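Local atomic coordinates of oxaloacetate acetyl hydrolase (Cryphonectria parasitica, PDB entry 3LYE), a protein that belongs to the phosphoenolpyruvate phosphomutase family of TIM-barrel enzymes and carries calcium ions in this crystal. Residues S48-G53 with P90-M95; I27-V32 with I243-F248; N77-A82 with I113-A118; D162-A167 with A192-L197. All coordinates share one frame; numbering follows the deposited sequence.

Interaction 1 of 4, residues S48-G53 with P90-M95; sequences SLYMTG and PLIADM. With CA (calcium ion), chain B.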
loop_
_atom_site.group_PDB
_atom_site.type_symbol
_atom_site.label_atom_id
_atom_site.label_comp_id
_atom_site.label_asym_id
_atom_site.label_seq_id
_atom_site.Cartn_x
_atom_site.Cartn_y
_atom_site.Cartn_z
ATOM N N SER A 48 -1.968 22.011 -16.151
ATOM C CA SER A 48 -0.986 21.033 -15.717
ATOM C C SER A 48 -0.863 21.175 -14.214
ATOM O O SER A 48 -1.063 22.261 -13.669
ATOM C CB SER A 48 0.381 21.261 -16.367
ATOM O OG SER A 48 1.257 20.183 -16.007
ATOM N N LEU A 49 -0.555 20.077 -13.550
ATOM C CA LEU A 49 -0.401 20.056 -12.100
ATOM C C LEU A 49 0.997 19.579 -11.757
ATOM O O LEU A 49 1.632 18.896 -12.568
ATOM C CB LEU A 49 -1.375 19.064 -11.456
ATOM C CG LEU A 49 -2.783 19.561 -11.105
ATOM C CD1 LEU A 49 -3.468 20.480 -12.040
ATOM C CD2 LEU A 49 -3.693 18.407 -10.697
ATOM N N TYR A 50 1.467 19.918 -10.559
ATOM C CA TYR A 50 2.770 19.488 -10.091
ATOM C C TYR A 50 2.577 18.792 -8.722
ATOM O O TYR A 50 1.999 19.377 -7.784
ATOM C CB TYR A 50 3.732 20.671 -9.898
ATOM C CG TYR A 50 5.006 20.369 -9.145
ATOM C CD1 TYR A 50 5.394 21.126 -8.066
ATOM C CD2 TYR A 50 5.834 19.342 -9.543
ATOM C CE1 TYR A 50 6.534 20.843 -7.404
ATOM C CE2 TYR A 50 6.947 19.039 -8.863
ATOM C CZ TYR A 50 7.326 19.821 -7.819
ATOM O OH TYR A 50 8.492 19.555 -7.183
ATOM N N MET A 51 3.007 17.550 -8.583
ATOM C CA MET A 51 2.915 16.860 -7.310
ATOM C C MET A 51 4.225 17.030 -6.574
ATOM O O MET A 51 5.282 16.543 -6.988
ATOM C CB MET A 51 2.680 15.378 -7.462
ATOM C CG MET A 51 2.454 14.674 -6.114
ATOM S SD MET A 51 2.422 12.882 -6.231
ATOM C CE MET A 51 4.168 12.499 -6.065
ATOM N N THR A 52 4.140 17.677 -5.424
ATOM C CA THR A 52 5.305 17.948 -4.615
ATOM C C THR A 52 5.732 16.799 -3.734
ATOM O O THR A 52 4.930 16.033 -3.233
ATOM C CB THR A 52 5.083 19.186 -3.731
ATOM O OG1 THR A 52 4.246 18.808 -2.647
ATOM C CG2 THR A 52 4.455 20.286 -4.495
ATOM N N GLY A 53 7.034 16.702 -3.508
ATOM C CA GLY A 53 7.590 15.680 -2.636
ATOM C C GLY A 53 7.366 16.051 -1.167
ATOM O O GLY A 53 6.993 15.211 -0.349
ATOM N N PRO A 90 -2.181 17.050 -17.501
ATOM C CA PRO A 90 -0.979 16.301 -17.194
ATOM C C PRO A 90 -0.418 16.642 -15.810
ATOM O O PRO A 90 -0.549 17.765 -15.303
ATOM C CB PRO A 90 0.031 16.781 -18.274
ATOM C CG PRO A 90 -0.522 17.997 -18.809
ATOM C CD PRO A 90 -2.007 17.913 -18.684
ATOM N N LEU A 91 0.240 15.649 -15.228
ATOM C CA LEU A 91 0.881 15.755 -13.958
ATOM C C LEU A 91 2.420 15.613 -14.035
ATOM O O LEU A 91 2.918 14.646 -14.616
ATOM C CB LEU A 91 0.411 14.603 -13.010
ATOM C CG LEU A 91 1.015 14.676 -11.591
ATOM C CD1 LEU A 91 0.589 15.927 -10.824
ATOM C CD2 LEU A 91 0.705 13.387 -10.818
ATOM N N ILE A 92 3.132 16.630 -13.544
ATOM C CA ILE A 92 4.575 16.571 -13.412
ATOM C C ILE A 92 4.769 16.180 -11.930
ATOM O O ILE A 92 4.143 16.813 -11.059
ATOM C CB ILE A 92 5.278 17.889 -13.677
ATOM C CG1 ILE A 92 5.120 18.247 -15.152
ATOM C CG2 ILE A 92 6.768 17.784 -13.293
ATOM C CD1 ILE A 92 5.623 19.627 -15.505
ATOM N N ALA A 93 5.600 15.179 -11.627
ATOM C CA ALA A 93 5.837 14.770 -10.265
ATOM C C ALA A 93 7.300 14.768 -9.905
ATOM O O ALA A 93 8.158 14.500 -10.732
ATOM C CB ALA A 93 5.299 13.371 -10.029
ATOM N N ASP A 94 7.579 15.138 -8.662
ATOM C CA ASP A 94 8.926 15.062 -8.155
ATOM C C ASP A 94 9.325 13.581 -8.142
ATOM O O ASP A 94 8.477 12.734 -7.807
ATOM C CB ASP A 94 8.873 15.547 -6.689
ATOM C CG ASP A 94 10.217 15.679 -6.002
ATOM O OD1 ASP A 94 11.262 15.329 -6.592
ATOM O OD2 ASP A 94 10.196 16.169 -4.833
ATOM N N MET A 95 10.534 13.251 -8.601
ATOM C CA MET A 95 11.033 11.888 -8.504
ATOM C C MET A 95 12.354 11.878 -7.697
ATOM O O MET A 95 13.100 10.908 -7.698
ATOM C CB MET A 95 11.117 11.089 -9.798
ATOM C CG MET A 95 12.147 11.566 -10.785
ATOM S SD MET A 95 12.369 10.441 -12.193
ATOM C CE MET A 95 13.353 9.176 -11.415
HETATM CA CA CA B . 12.156 16.408 -3.306
HETATM O O HOH W 1 8.740 18.668 -4.671
HETATM O O HOH W 2 13.031 16.979 -5.433
HETATM O O HOH W 3 14.595 16.370 -2.955
HETATM O O HOH W 4 10.723 15.650 -1.641
HETATM O O HOH W 5 12.968 17.688 -1.280
HETATM O O HOH W 6 11.242 18.138 -3.686
#
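Tyr50 and Asp94 lie side by side on the neighbouring parallel strands 49-51 and 91-94, their ring and carboxylate planes 32° apart. Both have CG anti to the backbone N (chi1 168° and -174°), which carries the tyrosine ring past the Ile92 carbonyl, CD2 to Ile92 O 3.4 Å. The same torsion brings Asp94 OD2 to 2.5 Å from the calcium ion, whose shell also holds five waters and Asp96 OD1. A further water links the pair: it lies 2.7 Å from Tyr50 OH, donates to Asp94 OD2 and accepts from Gly53 N. Tyr50 OH is also hydrogen-bonded to His121 NE2. On the helix-facing side of this TIM-barrel sheet, Leu91 CD1 fits between two neighbours, 3.8 Å from Leu49 CB and 4.0 Å from Met51 CB. At the strand start Pro90 O takes two donors, Leu49 N at 2.9 Å and Ser48 OG at 3.1 Å, the hydroxyl standing above the carbonyl plane. Asp94 OD2 thus holds the ion and one water, while a metal-bound water appears to donate to Asp94 OD1 at 2.7 Å; with both oxygens engaged, rotation of the carboxylate should be restricted.

Interaction 2 of 4, residues I27-V32 with I243-F248; sequences IVCPGV and IMIFSF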
loop_
_atom_site.group_PDB
_atom_site.type_symbol
_atom_site.label_atom_id
_atom_site.label_comp_id
_atom_site.label_asym_id
_atom_site.label_seq_id
_atom_site.Cartn_x
_atom_site.Cartn_y
_atom_site.Cartn_z
ATOM N N ILE A 27 3.953 27.041 -19.060
ATOM C CA ILE A 27 3.051 26.033 -18.477
ATOM C C ILE A 27 3.084 26.202 -16.961
ATOM O O ILE A 27 4.090 25.885 -16.340
ATOM C CB ILE A 27 3.450 24.631 -18.967
ATOM C CG1 ILE A 27 3.459 24.550 -20.504
ATOM C CG2 ILE A 27 2.517 23.568 -18.396
ATOM C CD1 ILE A 27 4.302 23.401 -21.031
ATOM N N VAL A 28 1.980 26.693 -16.387
ATOM C CA VAL A 28 1.854 26.979 -14.972
ATOM C C VAL A 28 1.285 25.768 -14.257
ATOM O O VAL A 28 0.166 25.344 -14.509
ATOM C CB VAL A 28 0.973 28.235 -14.803
ATOM C CG1 VAL A 28 0.591 28.472 -13.368
ATOM C CG2 VAL A 28 1.657 29.465 -15.417
ATOM N N CYS A 29 2.054 25.268 -13.298
ATOM C CA CYS A 29 1.685 24.080 -12.548
ATOM C C CYS A 29 1.660 24.278 -11.064
ATOM O O CYS A 29 2.705 24.319 -10.433
ATOM C CB CYS A 29 2.726 22.981 -12.851
ATOM S SG CYS A 29 3.083 22.656 -14.596
ATOM N N PRO A 30 0.467 24.367 -10.516
ATOM C CA PRO A 30 0.415 24.542 -9.064
ATOM C C PRO A 30 0.836 23.264 -8.346
ATOM O O PRO A 30 0.527 22.154 -8.815
ATOM C CB PRO A 30 -1.069 24.796 -8.800
ATOM C CG PRO A 30 -1.756 24.171 -9.952
ATOM C CD PRO A 30 -0.855 24.398 -11.136
ATOM N N GLY A 31 1.548 23.428 -7.234
ATOM C CA GLY A 31 1.960 22.289 -6.432
ATOM C C GLY A 31 0.800 21.768 -5.604
ATOM O O GLY A 31 0.254 22.463 -4.782
ATOM N N VAL A 32 0.455 20.519 -5.848
ATOM C CA VAL A 32 -0.603 19.778 -5.200
ATOM C C VAL A 32 0.033 18.617 -4.451
ATOM O O VAL A 32 1.109 18.166 -4.791
ATOM C CB VAL A 32 -1.726 19.378 -6.156
ATOM C CG1 VAL A 32 -2.337 20.601 -6.819
ATOM C CG2 VAL A 32 -1.236 18.413 -7.182
ATOM N N ILE A 243 8.216 26.179 -18.271
ATOM C CA ILE A 243 7.362 25.583 -17.250
ATOM C C ILE A 243 7.674 26.291 -15.936
ATOM O O ILE A 243 8.820 26.651 -15.695
ATOM C CB ILE A 243 7.593 24.061 -17.052
ATOM C CG1 ILE A 243 7.503 23.333 -18.400
ATOM C CG2 ILE A 243 6.630 23.469 -15.992
ATOM C CD1 ILE A 243 7.873 21.837 -18.326
ATOM N N MET A 244 6.662 26.481 -15.083
ATOM C CA MET A 244 6.870 27.109 -13.785
ATOM C C MET A 244 6.004 26.298 -12.821
ATOM O O MET A 244 4.799 26.156 -13.019
ATOM C CB MET A 244 6.459 28.569 -13.775
ATOM C CG MET A 244 6.763 29.284 -12.497
ATOM S SD MET A 244 6.492 31.045 -12.742
ATOM C CE MET A 244 6.935 31.729 -11.146
ATOM N N ILE A 245 6.642 25.744 -11.806
ATOM C CA ILE A 245 5.966 24.931 -10.804
ATOM C C ILE A 245 5.936 25.716 -9.517
ATOM O O ILE A 245 6.839 26.496 -9.231
ATOM C CB ILE A 245 6.577 23.532 -10.664
ATOM C CG1 ILE A 245 7.983 23.579 -10.063
ATOM C CG2 ILE A 245 6.573 22.835 -12.037
ATOM C CD1 ILE A 245 8.620 22.222 -9.981
ATOM N N PHE A 246 4.890 25.493 -8.733
ATOM C CA PHE A 246 4.709 26.216 -7.502
ATOM C C PHE A 246 4.693 25.339 -6.250
ATOM O O PHE A 246 3.631 24.884 -5.804
ATOM C CB PHE A 246 3.422 27.036 -7.657
ATOM C CG PHE A 246 3.548 28.151 -8.641
ATOM C CD1 PHE A 246 3.858 29.429 -8.232
ATOM C CD2 PHE A 246 3.368 27.917 -9.985
ATOM C CE1 PHE A 246 3.995 30.443 -9.155
ATOM C CE2 PHE A 246 3.538 28.932 -10.908
ATOM C CZ PHE A 246 3.839 30.201 -10.494
ATOM N N SER A 247 5.888 25.123 -5.708
ATOM C CA SER A 247 6.084 24.341 -4.498
ATOM C C SER A 247 5.448 25.105 -3.332
ATOM O O SER A 247 5.592 26.302 -3.177
ATOM C CB SER A 247 7.559 24.089 -4.234
ATOM O OG SER A 247 8.112 23.396 -5.326
ATOM N N PHE A 248 4.748 24.362 -2.505
ATOM C CA PHE A 248 4.041 24.841 -1.336
ATOM C C PHE A 248 2.806 25.717 -1.622
ATOM O O PHE A 248 2.208 26.223 -0.688
ATOM C CB PHE A 248 4.993 25.548 -0.359
ATOM C CG PHE A 248 6.076 24.670 0.148
ATOM C CD1 PHE A 248 7.333 24.675 -0.428
ATOM C CD2 PHE A 248 5.848 23.814 1.191
ATOM C CE1 PHE A 248 8.332 23.836 0.045
ATOM C CE2 PHE A 248 6.853 22.963 1.645
ATOM C CZ PHE A 248 8.088 22.974 1.077
#
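Phe246 and Val28 meet on the outer surface of the paired strands 27-32 and 243-247, Val28 CG1 coming obliquely to Phe246 CE2 at 3.9 Å. With CG anti to the carbonyl carbon (chi1 -69°), the ring is laid toward strand 27-32, where Cys29 O lies at its edge, in plane, 3.7 Å from Phe246 CD2. On the inner surface Ile243 CG2 touches both Ile27 O (3.5 Å) and Cys29 SG (3.9 Å). Ile245 puts CG1 between its backbone N and carbonyl carbon (chi1 68°), so that CG2 is the branch that meets Cys29 CB, at 3.9 Å, while the rest of the chain leads away. Between the two layers runs a parallel ladder: Met244 N to Ile27 O, Cys29 N to Met244 O at 2.9 Å, and Phe246 N to Cys29 O at 3.0 Å. A last bond, Gly31 N to Phe246 O, is weak and bent to 125°. The pairing closes the TIM barrel, setting its first strand in sequence against its last. Behind the outer layer, Val233 of helix 233-239 touches Val28 and Phe246. The second subunit adds its Leu265 on Phe246 and its Leu262 on Pro30. Inside, Ser48 rests on Ile27 and Cys29, and Leu219 of strand 219-223 backs Ile243 and Ile245.

Interaction 3 of 4, residues N77-A82 with I113-A118; sequences NADMIA and IRSGVA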
loop_
_atom_site.group_PDB
_atom_site.type_symbol
_atom_site.label_atom_id
_atom_site.label_comp_id
_atom_site.label_asym_id
_atom_site.label_seq_id
_atom_site.Cartn_x
_atom_site.Cartn_y
_atom_site.Cartn_z
ATOM N N ASN A 77 0.882 8.289 -4.635
ATOM C CA ASN A 77 0.230 9.590 -4.672
ATOM C C ASN A 77 0.109 10.094 -6.100
ATOM O O ASN A 77 -0.907 10.668 -6.465
ATOM C CB ASN A 77 0.981 10.572 -3.780
ATOM C CG ASN A 77 0.088 11.632 -3.170
ATOM O OD1 ASN A 77 -1.065 11.377 -2.835
ATOM N ND2 ASN A 77 0.637 12.804 -2.974
ATOM N N ALA A 78 1.125 9.881 -6.914
ATOM C CA ALA A 78 1.085 10.345 -8.290
ATOM C C ALA A 78 0.070 9.581 -9.118
ATOM O O ALA A 78 -0.601 10.156 -9.934
ATOM C CB ALA A 78 2.482 10.276 -8.919
ATOM N N ASP A 79 -0.026 8.286 -8.907
ATOM C CA ASP A 79 -0.968 7.428 -9.619
ATOM C C ASP A 79 -2.395 7.918 -9.281
ATOM O O ASP A 79 -3.271 8.042 -10.132
ATOM C CB ASP A 79 -0.719 5.997 -9.158
ATOM C CG ASP A 79 -1.706 5.049 -9.677
ATOM O OD1 ASP A 79 -2.682 4.719 -8.975
ATOM O OD2 ASP A 79 -1.544 4.652 -10.799
ATOM N N MET A 80 -2.616 8.219 -8.009
ATOM C CA MET A 80 -3.903 8.711 -7.595
ATOM C C MET A 80 -4.221 10.059 -8.260
ATOM O O MET A 80 -5.280 10.241 -8.870
ATOM C CB MET A 80 -3.973 8.833 -6.058
ATOM C CG MET A 80 -5.311 9.318 -5.528
ATOM S SD MET A 80 -5.471 11.146 -5.417
ATOM C CE MET A 80 -4.264 11.540 -4.140
ATOM N N ILE A 81 -3.298 11.000 -8.166
ATOM C CA ILE A 81 -3.566 12.326 -8.698
ATOM C C ILE A 81 -3.706 12.394 -10.195
ATOM O O ILE A 81 -4.627 13.027 -10.706
ATOM C CB ILE A 81 -2.465 13.317 -8.216
ATOM C CG1 ILE A 81 -2.556 13.538 -6.705
ATOM C CG2 ILE A 81 -2.560 14.648 -8.972
ATOM C CD1 ILE A 81 -1.328 14.148 -6.097
ATOM N N ALA A 82 -2.806 11.743 -10.916
ATOM C CA ALA A 82 -2.845 11.822 -12.359
ATOM C C ALA A 82 -4.063 11.257 -13.001
ATOM O O ALA A 82 -4.429 11.688 -14.092
ATOM C CB ALA A 82 -1.624 11.081 -12.924
ATOM N N ILE A 113 5.576 6.221 -15.550
ATOM C CA ILE A 113 5.008 6.122 -16.888
ATOM C C ILE A 113 3.728 5.278 -16.906
ATOM O O ILE A 113 2.713 5.682 -17.484
ATOM C CB ILE A 113 6.059 5.573 -17.883
ATOM C CG1 ILE A 113 7.066 6.688 -18.212
ATOM C CG2 ILE A 113 5.449 5.050 -19.187
ATOM C CD1 ILE A 113 8.286 6.215 -18.957
ATOM N N ARG A 114 3.802 4.098 -16.300
ATOM C CA ARG A 114 2.671 3.169 -16.202
ATOM C C ARG A 114 1.475 3.804 -15.514
ATOM O O ARG A 114 0.322 3.487 -15.831
ATOM C CB ARG A 114 3.066 1.908 -15.364
ATOM C CG ARG A 114 3.871 0.956 -16.149
ATOM C CD ARG A 114 4.575 -0.104 -15.329
ATOM N NE ARG A 114 3.785 -0.660 -14.264
ATOM C CZ ARG A 114 4.270 -1.404 -13.289
ATOM N NH1 ARG A 114 3.443 -1.816 -12.332
ATOM N NH2 ARG A 114 5.551 -1.751 -13.286
ATOM N N SER A 115 1.774 4.658 -14.544
ATOM C CA SER A 115 0.753 5.343 -13.759
ATOM C C SER A 115 0.201 6.605 -14.404
ATOM O O SER A 115 -0.519 7.360 -13.773
ATOM C CB SER A 115 1.283 5.680 -12.367
ATOM O OG SER A 115 1.417 4.519 -11.562
ATOM N N GLY A 116 0.540 6.855 -15.658
ATOM C CA GLY A 116 0.028 8.012 -16.370
ATOM C C GLY A 116 0.658 9.337 -16.034
ATOM O O GLY A 116 0.130 10.367 -16.431
ATOM N N VAL A 117 1.782 9.317 -15.333
ATOM C CA VAL A 117 2.441 10.561 -14.994
ATOM C C VAL A 117 3.069 11.133 -16.277
ATOM O O VAL A 117 3.595 10.420 -17.107
ATOM C CB VAL A 117 3.484 10.326 -13.908
ATOM C CG1 VAL A 117 4.230 11.601 -13.581
ATOM C CG2 VAL A 117 2.846 9.733 -12.658
ATOM N N ALA A 118 2.929 12.442 -16.443
ATOM C CA ALA A 118 3.407 13.124 -17.647
ATOM C C ALA A 118 4.875 13.428 -17.710
ATOM O O ALA A 118 5.486 13.434 -18.797
ATOM C CB ALA A 118 2.611 14.394 -17.889
#
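Ser115 and Asp79 join the C-terminal part of helix 71-82 to the turn that ends helix 102-114, two helices on the outside of the TIM barrel. That turn is a Schellman motif: Gly116, with positive phi, is its C-prime residue, and Val117 N and Gly116 N bond back to Tyr112 O and Ile113 O. Ser115, the first residue to leave the helix, has the largest area buried here. Its OG is anti to the carbonyl carbon (chi1 -72°) and lies 3.1 Å from Asp79 OD2 and 3.5 Å from Asp79 CB, so the hydroxyl rests alongside the aspartate stem as well as at its tip. Whether the OG proton goes to Asp79 OD2 or to His111 O remains open; Arg75 NE donates to the same serine oxygen. Asp79 in turn has its stronger partners in the third subunit, where OD1 forms salt bridges with Arg114 NH1 and Arg75 NH2 of that chain. Arg114 of this chain returns the bridge to Asp79 of the third subunit, so Asp79 and Arg114 are paired reciprocally across the subunit interface, and the charge around the carboxylate is likely to be well compensated. One helical turn on, Ala82 CB rests on the turn backbone, 4.0 Å from both Ser115 O and Gly116 O. Leu91 of strand 91-94 lies under Ala78 and Ala82; Ala78 CB meets Val117 CG2 at 3.8 Å.

Interaction 4 of 4, residues D162-A167 with A192-L197; sequences DFVLIA and ADVGLL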
loop_
_atom_site.group_PDB
_atom_site.type_symbol
_atom_site.label_atom_id
_atom_site.label_comp_id
_atom_site.label_asym_id
_atom_site.label_seq_id
_atom_site.Cartn_x
_atom_site.Cartn_y
_atom_site.Cartn_z
ATOM N N ASP A 162 6.274 9.387 -24.238
ATOM C CA ASP A 162 6.479 10.805 -24.441
ATOM C C ASP A 162 6.842 11.506 -23.120
ATOM O O ASP A 162 6.976 12.712 -23.092
ATOM C CB ASP A 162 5.224 11.458 -24.989
ATOM C CG ASP A 162 5.108 11.348 -26.486
ATOM O OD1 ASP A 162 4.036 11.662 -26.985
ATOM O OD2 ASP A 162 6.074 10.981 -27.162
ATOM N N PHE A 163 7.016 10.720 -22.056
ATOM C CA PHE A 163 7.364 11.227 -20.708
ATOM C C PHE A 163 8.393 12.359 -20.802
ATOM O O PHE A 163 9.426 12.196 -21.433
ATOM C CB PHE A 163 7.930 10.063 -19.887
ATOM C CG PHE A 163 8.056 10.319 -18.403
ATOM C CD1 PHE A 163 9.309 10.511 -17.835
ATOM C CD2 PHE A 163 6.956 10.287 -17.577
ATOM C CE1 PHE A 163 9.457 10.683 -16.482
ATOM C CE2 PHE A 163 7.120 10.433 -16.218
ATOM C CZ PHE A 163 8.358 10.607 -15.689
ATOM N N VAL A 164 8.144 13.427 -20.046
ATOM C CA VAL A 164 9.036 14.580 -20.046
ATOM C C VAL A 164 9.962 14.512 -18.839
ATOM O O VAL A 164 9.516 14.668 -17.685
ATOM C CB VAL A 164 8.203 15.861 -20.032
ATOM C CG1 VAL A 164 9.080 17.105 -19.891
ATOM C CG2 VAL A 164 7.341 15.918 -21.286
ATOM N N LEU A 165 11.241 14.257 -19.107
ATOM C CA LEU A 165 12.218 14.158 -18.064
ATOM C C LEU A 165 12.879 15.499 -17.844
ATOM O O LEU A 165 13.472 16.069 -18.766
ATOM C CB LEU A 165 13.275 13.097 -18.404
ATOM C CG LEU A 165 14.318 12.934 -17.267
ATOM C CD1 LEU A 165 13.696 12.245 -16.017
ATOM C CD2 LEU A 165 15.511 12.172 -17.776
ATOM N N ILE A 166 12.763 16.009 -16.627
ATOM C CA ILE A 166 13.341 17.266 -16.223
ATOM C C ILE A 166 14.559 16.984 -15.391
ATOM O O ILE A 166 14.503 16.296 -14.364
ATOM C CB ILE A 166 12.333 18.096 -15.391
ATOM C CG1 ILE A 166 11.075 18.406 -16.198
ATOM C CG2 ILE A 166 13.000 19.378 -14.827
ATOM C CD1 ILE A 166 9.771 18.231 -15.377
ATOM N N ALA A 167 15.699 17.491 -15.866
ATOM C CA ALA A 167 16.964 17.341 -15.179
ATOM C C ALA A 167 17.133 18.493 -14.217
ATOM O O ALA A 167 17.282 19.631 -14.641
ATOM C CB ALA A 167 18.138 17.314 -16.166
ATOM N N ALA A 192 17.729 14.429 -21.435
ATOM C CA ALA A 192 16.738 15.118 -20.650
ATOM C C ALA A 192 16.024 16.115 -21.568
ATOM O O ALA A 192 16.623 16.725 -22.466
ATOM C CB ALA A 192 17.357 15.776 -19.460
ATOM N N ASP A 193 14.736 16.311 -21.302
ATOM C CA ASP A 193 13.898 17.186 -22.081
ATOM C C ASP A 193 13.801 18.638 -21.652
ATOM O O ASP A 193 13.532 19.507 -22.474
ATOM C CB ASP A 193 12.472 16.616 -22.061
ATOM C CG ASP A 193 12.396 15.211 -22.623
ATOM O OD1 ASP A 193 12.119 14.246 -21.872
ATOM O OD2 ASP A 193 12.563 15.072 -23.857
ATOM N N VAL A 194 14.005 18.873 -20.364
ATOM C CA VAL A 194 13.918 20.178 -19.766
ATOM C C VAL A 194 14.920 20.265 -18.644
ATOM O O VAL A 194 15.217 19.262 -18.000
ATOM C CB VAL A 194 12.495 20.337 -19.117
ATOM C CG1 VAL A 194 12.308 21.685 -18.434
ATOM C CG2 VAL A 194 11.379 20.067 -20.147
ATOM N N GLY A 195 15.429 21.458 -18.374
ATOM C CA GLY A 195 16.363 21.633 -17.293
ATOM C C GLY A 195 15.744 22.462 -16.161
ATOM O O GLY A 195 14.824 23.258 -16.372
ATOM N N LEU A 196 16.214 22.213 -14.949
ATOM C CA LEU A 196 15.758 22.914 -13.756
ATOM C C LEU A 196 16.973 23.236 -12.890
ATOM O O LEU A 196 17.629 22.351 -12.356
ATOM C CB LEU A 196 14.752 22.063 -12.966
ATOM C CG LEU A 196 14.456 22.420 -11.500
ATOM C CD1 LEU A 196 14.192 23.877 -11.300
ATOM C CD2 LEU A 196 13.285 21.549 -11.011
ATOM N N LEU A 197 17.308 24.524 -12.832
ATOM C CA LEU A 197 18.398 25.019 -12.013
ATOM C C LEU A 197 17.611 25.461 -10.757
ATOM O O LEU A 197 16.871 26.437 -10.783
ATOM C CB LEU A 197 19.144 26.154 -12.710
ATOM C CG LEU A 197 20.515 26.493 -12.115
ATOM C CD1 LEU A 197 21.329 27.367 -13.044
ATOM C CD2 LEU A 197 20.377 27.155 -10.747
#
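Ile166, Val194 and Leu196 form the apolar centre on the inner face of two adjacent parallel TIM-barrel strands, 164-169 and 194-197. Ile166 CG1 lies 3.8 Å from Val194 CB, the two side chains running side by side. Ile166 has CG1 anti to the carbonyl carbon (chi1 -60°), which leaves CG2 to reach across to Leu196 CB at 3.7 Å. Val164 CG1 extends the row onto Val194 CG2, and Leu219 of strand 219-223 touches Ile166, Val194 and Leu196. On the helix-facing side, Ala167 CB meets Ala192 CB at 3.7 Å, with helices 142-158 and 177-189 behind Ala167. The strands are held by Ala167 N to Val194 O at 2.8 Å and Leu196 N to Ala167 O. Nearer the strand starts Leu165 O takes two N-H groups, Asp193 N at 2.8 Å in the carbonyl plane and Val194 N, longer at 3.3 Å. Asp193 marks the polar edge: Lys156 NZ bridges to its OD1 and Arg17 NH2 to its OD2, which should offset its charge. Its OD1 stands in for a backbone carbonyl, taking Leu165 N at 2.9 Å through the anti lone pair, away from OD2, in a nearly straight bond of 169°.

Interactions 1, 2 and 4 are strand pairs of the same barrel sheet, while interaction 3 lies outside it. Interactions 1 and 2 have centres 8 Å apart and share a strand border, where Tyr50 O to Val32 N (2.7 Å) is a probable hydrogen bond. Interaction 3 is tied to interaction 1 by Leu91 O and Ala118 N (2.9 Å), and to interaction 4 by Ala118 O and Val164 N (2.9 Å), again probable bonds. Inside the barrel Ile92 CG2 touches Ile166 CD1 at 3.7 Å, joining interactions 1 and 4. Interaction 1 supplies the calcium ligand Asp94; the side chains of Leu196 and Ile245 approach this ion to about 9 and 10 Å, and that of Ala78 to about 13 Å.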